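Local coordinates for 2-keto-3-deoxy-D-arabinonate dehydratase (Sulfolobus solfataricus, PDB 2Q18), which catalyses the dehydration of 2-dehydro-3-deoxy-D-arabinonate to 2,5-dioxopentanoate in a pentose oxidation pathway, as a metal-dependent homotetramer of the FAH family, at residues T22-E28 against V43-V48; A130-R134 against Q180-G186; P203-T209 against E221-N227. All blocks are in the same frame, centred on the assembly; numbering follows the deposited sequence.

Contact 1: residues T22-E28 against V43-V48; sequences TIIRLDE and VLGDRV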
# COMPACT_ATOMS: atom_id res chain seq x y z
N THR A 22 15.41 -26.21 16.67
CA THR A 22 15.34 -24.76 16.92
C THR A 22 14.36 -24.11 15.94
O THR A 22 14.31 -24.45 14.76
CB THR A 22 16.72 -24.07 16.81
OG1 THR A 22 17.26 -24.25 15.50
CG2 THR A 22 17.70 -24.64 17.84
N ILE A 23 13.57 -23.17 16.46
CA ILE A 23 12.54 -22.50 15.67
C ILE A 23 12.92 -21.04 15.40
O ILE A 23 13.28 -20.30 16.32
CB ILE A 23 11.15 -22.62 16.33
CG1 ILE A 23 10.75 -24.09 16.42
CG2 ILE A 23 10.10 -21.81 15.57
CD1 ILE A 23 9.60 -24.36 17.33
N ILE A 24 12.85 -20.66 14.13
CA ILE A 24 13.17 -19.30 13.69
C ILE A 24 11.90 -18.58 13.22
O ILE A 24 11.14 -19.10 12.40
CB ILE A 24 14.23 -19.31 12.55
CG1 ILE A 24 15.50 -20.02 13.02
CG2 ILE A 24 14.55 -17.88 12.08
CD1 ILE A 24 16.56 -20.17 11.93
N ARG A 25 11.67 -17.38 13.75
CA ARG A 25 10.63 -16.50 13.25
C ARG A 25 11.17 -15.77 12.02
O ARG A 25 12.19 -15.08 12.10
CB ARG A 25 10.20 -15.50 14.31
CG ARG A 25 9.22 -14.45 13.82
CD ARG A 25 8.56 -13.76 14.98
NE ARG A 25 7.77 -12.61 14.55
CZ ARG A 25 6.82 -12.05 15.28
NH1 ARG A 25 6.52 -12.53 16.49
NH2 ARG A 25 6.15 -11.01 14.81
N LEU A 26 10.47 -15.93 10.90
CA LEU A 26 10.94 -15.41 9.62
C LEU A 26 10.71 -13.91 9.46
O LEU A 26 9.67 -13.38 9.86
CB LEU A 26 10.26 -16.15 8.46
CG LEU A 26 10.49 -17.66 8.35
CD1 LEU A 26 9.92 -18.17 7.04
CD2 LEU A 26 11.96 -18.02 8.46
N ASP A 27 11.70 -13.24 8.88
CA ASP A 27 11.61 -11.82 8.52
C ASP A 27 10.83 -11.63 7.23
O ASP A 27 10.12 -10.64 7.07
CB ASP A 27 13.00 -11.22 8.32
CG ASP A 27 13.80 -11.11 9.60
OD1 ASP A 27 13.23 -11.25 10.70
OD2 ASP A 27 15.02 -10.88 9.49
N GLU A 28 10.99 -12.57 6.30
CA GLU A 28 10.44 -12.47 4.94
C GLU A 28 9.13 -13.24 4.78
O GLU A 28 8.84 -14.17 5.55
CB GLU A 28 11.43 -13.05 3.93
CG GLU A 28 12.82 -12.42 3.92
CD GLU A 28 13.63 -12.85 2.71
OE1 GLU A 28 14.07 -14.02 2.65
OE2 GLU A 28 13.84 -12.00 1.83
N VAL A 43 18.57 -18.11 5.87
CA VAL A 43 17.28 -17.89 6.51
C VAL A 43 17.34 -16.61 7.34
O VAL A 43 18.15 -16.51 8.27
CB VAL A 43 16.85 -19.07 7.42
CG1 VAL A 43 15.45 -18.85 7.96
CG2 VAL A 43 16.91 -20.39 6.66
N LEU A 44 16.50 -15.64 7.00
CA LEU A 44 16.47 -14.38 7.74
C LEU A 44 15.41 -14.41 8.83
O LEU A 44 14.23 -14.61 8.56
CB LEU A 44 16.23 -13.19 6.79
CG LEU A 44 17.18 -13.01 5.60
CD1 LEU A 44 16.66 -11.91 4.67
CD2 LEU A 44 18.60 -12.70 6.06
N GLY A 45 15.85 -14.22 10.08
CA GLY A 45 14.94 -14.20 11.22
C GLY A 45 15.63 -14.40 12.55
O GLY A 45 16.86 -14.49 12.63
N ASP A 46 14.82 -14.46 13.62
CA ASP A 46 15.32 -14.64 14.98
C ASP A 46 14.87 -15.97 15.56
O ASP A 46 13.73 -16.40 15.33
CB ASP A 46 14.83 -13.52 15.89
CG ASP A 46 15.30 -12.15 15.47
OD1 ASP A 46 16.44 -12.02 14.96
OD2 ASP A 46 14.53 -11.19 15.65
N ARG A 47 15.75 -16.61 16.32
CA ARG A 47 15.39 -17.80 17.07
C ARG A 47 14.38 -17.42 18.15
O ARG A 47 14.61 -16.48 18.92
CB ARG A 47 16.61 -18.48 17.69
CG ARG A 47 16.25 -19.68 18.57
CD ARG A 47 17.47 -20.41 19.11
NE ARG A 47 17.09 -21.62 19.83
CZ ARG A 47 16.88 -21.69 21.15
NH1 ARG A 47 16.53 -22.84 21.70
NH2 ARG A 47 17.01 -20.61 21.91
N VAL A 48 13.28 -18.16 18.19
CA VAL A 48 12.23 -17.93 19.17
C VAL A 48 12.08 -19.12 20.11
O VAL A 48 12.34 -20.27 19.74
CB VAL A 48 10.85 -17.60 18.52
CG1 VAL A 48 10.88 -16.22 17.87
CG2 VAL A 48 10.44 -18.67 17.51
O HOH W 1 13.78 -22.34 19.23
O HOH W 2 12.68 -15.03 6.44
O HOH W 3 14.67 -15.94 4.77
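This is an antiparallel strand pair at the margin of the subunit, where strand 23-26 lies between strand 11-17 and strand 45-49 and helix 30-40 makes the connection. Arg-25 and Asp-46 form a hydrogen-bonded pair: Arg-25 N gives to Asp-46 O at 2.8 Å, and Asp-46 N returns to Arg-25 O at 3.1 Å. Beyond the strand end, Asp-27 N reaches Leu-44 O at 2.9 Å, and one water links Glu-28 N to the same carbonyl. Gly-45 suits its place because a side chain there would run into Arg-25 O, which sits 3.0 Å from Gly-45 CA. On one face the branched Ile-23 and Val-48 meet, CG2 to CG2 at 3.7 Å, and Val-48 CG1 packs on Arg-25 CB at 3.7 Å. Val-43 CG1 touches Leu-26 CD2 at 3.6 Å and Ile-24 CD1 at 4.3 Å. The charged ends of Arg-25, Asp-27 and Asp-46 turn to the second subunit: Arg-25 bridges that chain's Asp-27 and Asp-46, reciprocally, and Asp-46 meets its Tyr-15. Arg-47 and Val-48 pair with one of its strands, continuing the sheet. Main-chain bonds and aliphatic packing thus hold the strands, while long arginine and short aspartates join subunits.

Contact 2: residues A130-R134 against Q180-G186; sequences AIAVR and QSKIYAG. With PO4 (phosphate ion), chain B.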
# COMPACT_ATOMS: atom_id res chain seq x y z
N ALA A 130 -11.24 -27.25 7.91
CA ALA A 130 -12.15 -28.18 7.26
C ALA A 130 -12.04 -28.20 5.73
O ALA A 130 -12.06 -27.14 5.09
CB ALA A 130 -13.60 -27.90 7.67
N ILE A 131 -11.92 -29.40 5.17
CA ILE A 131 -12.16 -29.63 3.75
C ILE A 131 -13.66 -29.80 3.54
O ILE A 131 -14.41 -29.98 4.52
CB ILE A 131 -11.37 -30.85 3.18
CG1 ILE A 131 -11.67 -32.13 3.98
CG2 ILE A 131 -9.87 -30.55 3.16
CD1 ILE A 131 -11.14 -33.42 3.34
N ALA A 132 -14.11 -29.74 2.30
CA ALA A 132 -15.55 -29.77 2.03
C ALA A 132 -15.95 -30.84 1.03
O ALA A 132 -15.15 -31.27 0.19
CB ALA A 132 -16.04 -28.39 1.57
N VAL A 133 -17.20 -31.30 1.17
CA VAL A 133 -17.84 -32.18 0.21
C VAL A 133 -18.93 -31.34 -0.42
O VAL A 133 -19.74 -30.74 0.30
CB VAL A 133 -18.46 -33.45 0.89
CG1 VAL A 133 -19.26 -34.28 -0.10
CG2 VAL A 133 -17.37 -34.30 1.53
N ARG A 134 -18.95 -31.28 -1.75
CA ARG A 134 -19.97 -30.53 -2.48
C ARG A 134 -21.37 -30.99 -2.07
O ARG A 134 -21.59 -32.18 -1.80
CB ARG A 134 -19.79 -30.71 -3.99
CG ARG A 134 -18.55 -30.04 -4.60
CD ARG A 134 -18.47 -30.30 -6.12
NE ARG A 134 -19.70 -29.85 -6.77
CZ ARG A 134 -19.82 -28.76 -7.51
NH1 ARG A 134 -18.77 -27.99 -7.77
NH2 ARG A 134 -21.01 -28.46 -8.02
N GLN A 180 -15.61 -29.21 -12.16
CA GLN A 180 -16.62 -29.12 -11.11
C GLN A 180 -16.33 -30.09 -9.96
O GLN A 180 -16.59 -29.77 -8.80
CB GLN A 180 -18.02 -29.40 -11.67
CG GLN A 180 -18.59 -28.29 -12.51
CD GLN A 180 -19.98 -28.62 -13.03
OE1 GLN A 180 -20.97 -28.52 -12.31
NE2 GLN A 180 -20.05 -29.00 -14.31
N SER A 181 -15.77 -31.25 -10.29
CA SER A 181 -15.45 -32.27 -9.30
C SER A 181 -14.20 -31.92 -8.49
O SER A 181 -13.96 -32.51 -7.44
CB SER A 181 -15.27 -33.62 -9.98
OG SER A 181 -13.96 -33.75 -10.51
N LYS A 182 -13.43 -30.95 -9.00
CA LYS A 182 -12.11 -30.62 -8.44
C LYS A 182 -12.00 -29.23 -7.82
O LYS A 182 -11.20 -29.05 -6.90
CB LYS A 182 -11.04 -30.74 -9.53
CG LYS A 182 -10.75 -32.16 -10.02
CD LYS A 182 -9.84 -32.90 -9.07
CE LYS A 182 -9.47 -34.26 -9.64
NZ LYS A 182 -8.61 -35.01 -8.68
N ILE A 183 -12.77 -28.27 -8.32
CA ILE A 183 -12.58 -26.85 -7.98
C ILE A 183 -13.81 -26.26 -7.28
O ILE A 183 -14.85 -26.05 -7.91
CB ILE A 183 -12.22 -25.97 -9.23
CG1 ILE A 183 -11.16 -26.65 -10.11
CG2 ILE A 183 -11.76 -24.56 -8.80
CD1 ILE A 183 -11.02 -26.04 -11.51
N TYR A 184 -13.66 -25.98 -5.99
CA TYR A 184 -14.74 -25.43 -5.16
C TYR A 184 -14.18 -25.05 -3.78
O TYR A 184 -13.03 -25.38 -3.47
CB TYR A 184 -15.90 -26.43 -5.04
CG TYR A 184 -15.51 -27.78 -4.47
CD1 TYR A 184 -15.59 -28.03 -3.10
CD2 TYR A 184 -15.07 -28.81 -5.30
CE1 TYR A 184 -15.22 -29.26 -2.57
CE2 TYR A 184 -14.70 -30.06 -4.78
CZ TYR A 184 -14.79 -30.27 -3.41
OH TYR A 184 -14.44 -31.48 -2.86
N ALA A 185 -14.97 -24.35 -2.97
CA ALA A 185 -14.50 -23.93 -1.64
C ALA A 185 -14.17 -25.15 -0.79
O ALA A 185 -15.01 -26.03 -0.60
CB ALA A 185 -15.54 -23.06 -0.95
N GLY A 186 -12.93 -25.21 -0.30
CA GLY A 186 -12.46 -26.33 0.51
C GLY A 186 -12.13 -27.60 -0.26
O GLY A 186 -12.12 -28.69 0.32
P PO4 B . -7.90 -37.35 -12.07
O1 PO4 B . -8.17 -37.23 -10.59
O2 PO4 B . -8.20 -36.04 -12.74
O3 PO4 B . -6.45 -37.71 -12.25
O4 PO4 B . -8.75 -38.43 -12.68
O HOH W 4 -21.65 -27.13 -10.16
O HOH W 5 -16.96 -32.78 -3.28
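Backbone bonding, aromatic packing and water together fasten strand 131-133 to the turn that follows the substrate-binding Lys-182. The direct backbone bond runs from Ala-132 N to Gly-186 O at 3.0 Å. Gly-186 fits this close approach: its phi is positive, and a CB would press against Ala-132 CB. The small Ala-132 in turn lets the chains come near, its CB lying 3.4 Å from Ala-185 O.

Packing centres on Tyr-184. The aliphatic part of Arg-134 meets the ring in a CH-pi contact, with Arg-134 CG 3.6 Å from the centroid of the Tyr-184 ring and almost on its normal, while Ala-132 CB touches Tyr-184 CE1 at 4.3 Å. A long, flexible arginine can lay its CG methylene on the ring and still send its guanidinium onward to a salt bridge with Asp-136.

Two waters supplement the direct polar contacts. Tyr-184 OH lies 3.1 Å from Ala-132 O, and water 5 joins this hydroxyl to Arg-134 N, 2.9 Å from each. Another water accepts from Arg-134 NH2 at 2.6 Å; it lies equally close to Gln-180 OE1, on a side chain whose amide also bonds to Pro-113 of the third subunit.

Lys-182 points away from strand 131-133. Lys-182 NZ donates to phosphate O1 at 3.0 Å and forms salt bridges with the magnesium ligands Glu-143 and Asp-164; the ion probably comes from the crystallisation liquor. The chemistry therefore divides by side: the turn is anchored through Tyr-184 and Gly-186, and the lysine faces the charged substrate and metal site.

Contact 3: residues P203-T209 against E221-N227; sequences PYSLDIT and EGSVNTN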
# COMPACT_ATOMS: atom_id res chain seq x y z
N PRO A 203 12.63 -38.09 -3.17
CA PRO A 203 11.17 -37.93 -3.24
C PRO A 203 10.45 -39.19 -3.71
O PRO A 203 9.25 -39.32 -3.49
CB PRO A 203 10.99 -36.79 -4.25
CG PRO A 203 12.25 -36.79 -5.05
CD PRO A 203 13.33 -37.20 -4.11
N TYR A 204 11.19 -40.10 -4.34
CA TYR A 204 10.62 -41.35 -4.84
C TYR A 204 10.84 -42.52 -3.89
O TYR A 204 10.78 -43.68 -4.29
CB TYR A 204 11.13 -41.64 -6.26
CG TYR A 204 10.83 -40.52 -7.23
CD1 TYR A 204 11.84 -39.69 -7.70
CD2 TYR A 204 9.52 -40.28 -7.67
CE1 TYR A 204 11.56 -38.64 -8.58
CE2 TYR A 204 9.23 -39.25 -8.54
CZ TYR A 204 10.25 -38.44 -9.00
OH TYR A 204 9.96 -37.41 -9.87
N SER A 205 11.08 -42.20 -2.62
CA SER A 205 11.16 -43.20 -1.57
C SER A 205 10.53 -42.67 -0.28
O SER A 205 11.20 -42.51 0.74
CB SER A 205 12.61 -43.62 -1.33
OG SER A 205 12.66 -44.77 -0.50
N LEU A 206 9.23 -42.40 -0.34
CA LEU A 206 8.47 -41.86 0.79
C LEU A 206 7.17 -42.62 0.97
O LEU A 206 6.49 -42.94 -0.02
CB LEU A 206 8.16 -40.37 0.59
CG LEU A 206 9.27 -39.35 0.29
CD1 LEU A 206 8.65 -38.02 -0.14
CD2 LEU A 206 10.21 -39.15 1.48
N ASP A 207 6.81 -42.91 2.22
CA ASP A 207 5.55 -43.57 2.51
C ASP A 207 4.42 -42.56 2.67
O ASP A 207 4.56 -41.57 3.39
CB ASP A 207 5.67 -44.43 3.77
CG ASP A 207 6.56 -45.65 3.57
OD1 ASP A 207 6.26 -46.47 2.67
OD2 ASP A 207 7.57 -45.77 4.30
N ILE A 208 3.32 -42.81 1.98
CA ILE A 208 2.11 -42.00 2.10
C ILE A 208 1.02 -42.87 2.73
O ILE A 208 0.74 -43.96 2.22
CB ILE A 208 1.62 -41.46 0.73
CG1 ILE A 208 2.74 -40.66 0.04
CG2 ILE A 208 0.34 -40.62 0.90
CD1 ILE A 208 2.38 -40.16 -1.36
N THR A 209 0.44 -42.40 3.83
CA THR A 209 -0.63 -43.14 4.50
C THR A 209 -1.86 -42.27 4.63
O THR A 209 -1.78 -41.14 5.12
CB THR A 209 -0.19 -43.62 5.91
OG1 THR A 209 1.07 -44.31 5.81
CG2 THR A 209 -1.23 -44.55 6.53
N GLU A 221 -8.11 -47.15 5.87
CA GLU A 221 -6.67 -46.94 5.96
C GLU A 221 -5.97 -47.61 4.79
O GLU A 221 -6.30 -48.74 4.42
CB GLU A 221 -6.11 -47.43 7.29
CG GLU A 221 -4.62 -47.15 7.47
CD GLU A 221 -4.14 -47.31 8.91
OE1 GLU A 221 -4.97 -47.61 9.80
OE2 GLU A 221 -2.93 -47.13 9.15
N GLY A 222 -5.01 -46.90 4.20
CA GLY A 222 -4.25 -47.41 3.07
C GLY A 222 -2.96 -46.64 2.91
O GLY A 222 -2.87 -45.46 3.27
N SER A 223 -1.94 -47.31 2.38
CA SER A 223 -0.65 -46.69 2.17
C SER A 223 -0.04 -47.07 0.82
O SER A 223 -0.39 -48.09 0.23
CB SER A 223 0.31 -47.02 3.31
OG SER A 223 0.65 -48.40 3.30
N VAL A 224 0.86 -46.21 0.34
CA VAL A 224 1.64 -46.47 -0.86
C VAL A 224 2.98 -45.74 -0.72
O VAL A 224 3.07 -44.71 -0.03
CB VAL A 224 0.89 -46.04 -2.15
CG1 VAL A 224 0.84 -44.50 -2.29
CG2 VAL A 224 1.51 -46.68 -3.39
N ASN A 225 4.02 -46.29 -1.34
CA ASN A 225 5.31 -45.63 -1.39
C ASN A 225 5.46 -44.90 -2.72
O ASN A 225 4.96 -45.36 -3.74
CB ASN A 225 6.45 -46.63 -1.18
CG ASN A 225 7.78 -45.96 -0.91
OD1 ASN A 225 8.42 -45.42 -1.82
ND2 ASN A 225 8.22 -45.99 0.34
N THR A 226 6.15 -43.76 -2.69
CA THR A 226 6.36 -42.96 -3.90
C THR A 226 7.28 -43.63 -4.93
O THR A 226 7.44 -43.12 -6.05
CB THR A 226 6.89 -41.54 -3.59
OG1 THR A 226 8.07 -41.62 -2.78
CG2 THR A 226 5.83 -40.70 -2.86
N ASN A 227 7.87 -44.77 -4.56
CA ASN A 227 8.61 -45.59 -5.52
C ASN A 227 7.70 -46.25 -6.56
O ASN A 227 8.17 -46.83 -7.53
CB ASN A 227 9.54 -46.62 -4.83
CG ASN A 227 8.78 -47.65 -4.01
OD1 ASN A 227 7.68 -48.08 -4.36
ND2 ASN A 227 9.39 -48.08 -2.90
O HOH W 6 10.71 -45.52 1.82
O HOH W 7 12.02 -47.03 -1.79
O HOH W 8 3.75 -47.74 1.97
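The open end of the hairpin formed by strands 207-214 and 217-225 is fastened by side chains as much as by backbone. Thr-226, with chi1 in the p well, aims its hydroxyl at segment 203-209: Thr-226 OG1 donates to Pro-203 O at 2.7 Å and accepts from Leu-206 N at 2.8 Å, a double role suited to a hydroxyl. Asn-225 OD1 receives Asn-227 N at 2.9 Å, an Asx turn as the strand passes into a 3-10 segment, while Asn-225 ND2 gives to Asp-207 OD1 at 3.1 Å. The t rotamer of Asn-225 and the m rotamer of Asp-207 bring these amide and carboxylate ends together. Waters join the Ser-205 hydroxyl to the amides of Asn-225 and Asn-227. Ile-208 N bonds to Val-224 O at 2.8 Å; these branched residues share the inner face, about 6 Å, side chain to side chain, from metal-binding Glu-145 and substrate-binding Thr-256 respectively. Asp-207, Asn-225, Thr-209 and Ser-223 occupy the polar face. Inward, Leu-206 and Ile-208 pack on strands 271-276 and 140-150. Tyr-204 OH bonds to Ile-233 N at the start of helix 233-241. Strand 207-214 lies between strand 271-276 and 217-225, one of the sheet's two outermost strands within the chain.

In the fold
Contact 2 is the buried one of the three, whereas contacts 1 and 3 are partly buried. Contacts 2 and 3 reach the same five-stranded sheet, at the outermost strands 131-133 and 217-225, with centres about 24 Å apart; contact 1 belongs to the other large sheet, its centre about 34 Å from that of contact 2. Contacts 1 and 3 are both antiparallel strand pairs, but most charges of contact 1 engage the second subunit, while contact 3 is touched by no other chain and joins most of its polar side chains to one another or to water, although Tyr-204 reaches Ile-233. Contact 2 combines Lys-182 of the substrate site with contacts to the third subunit.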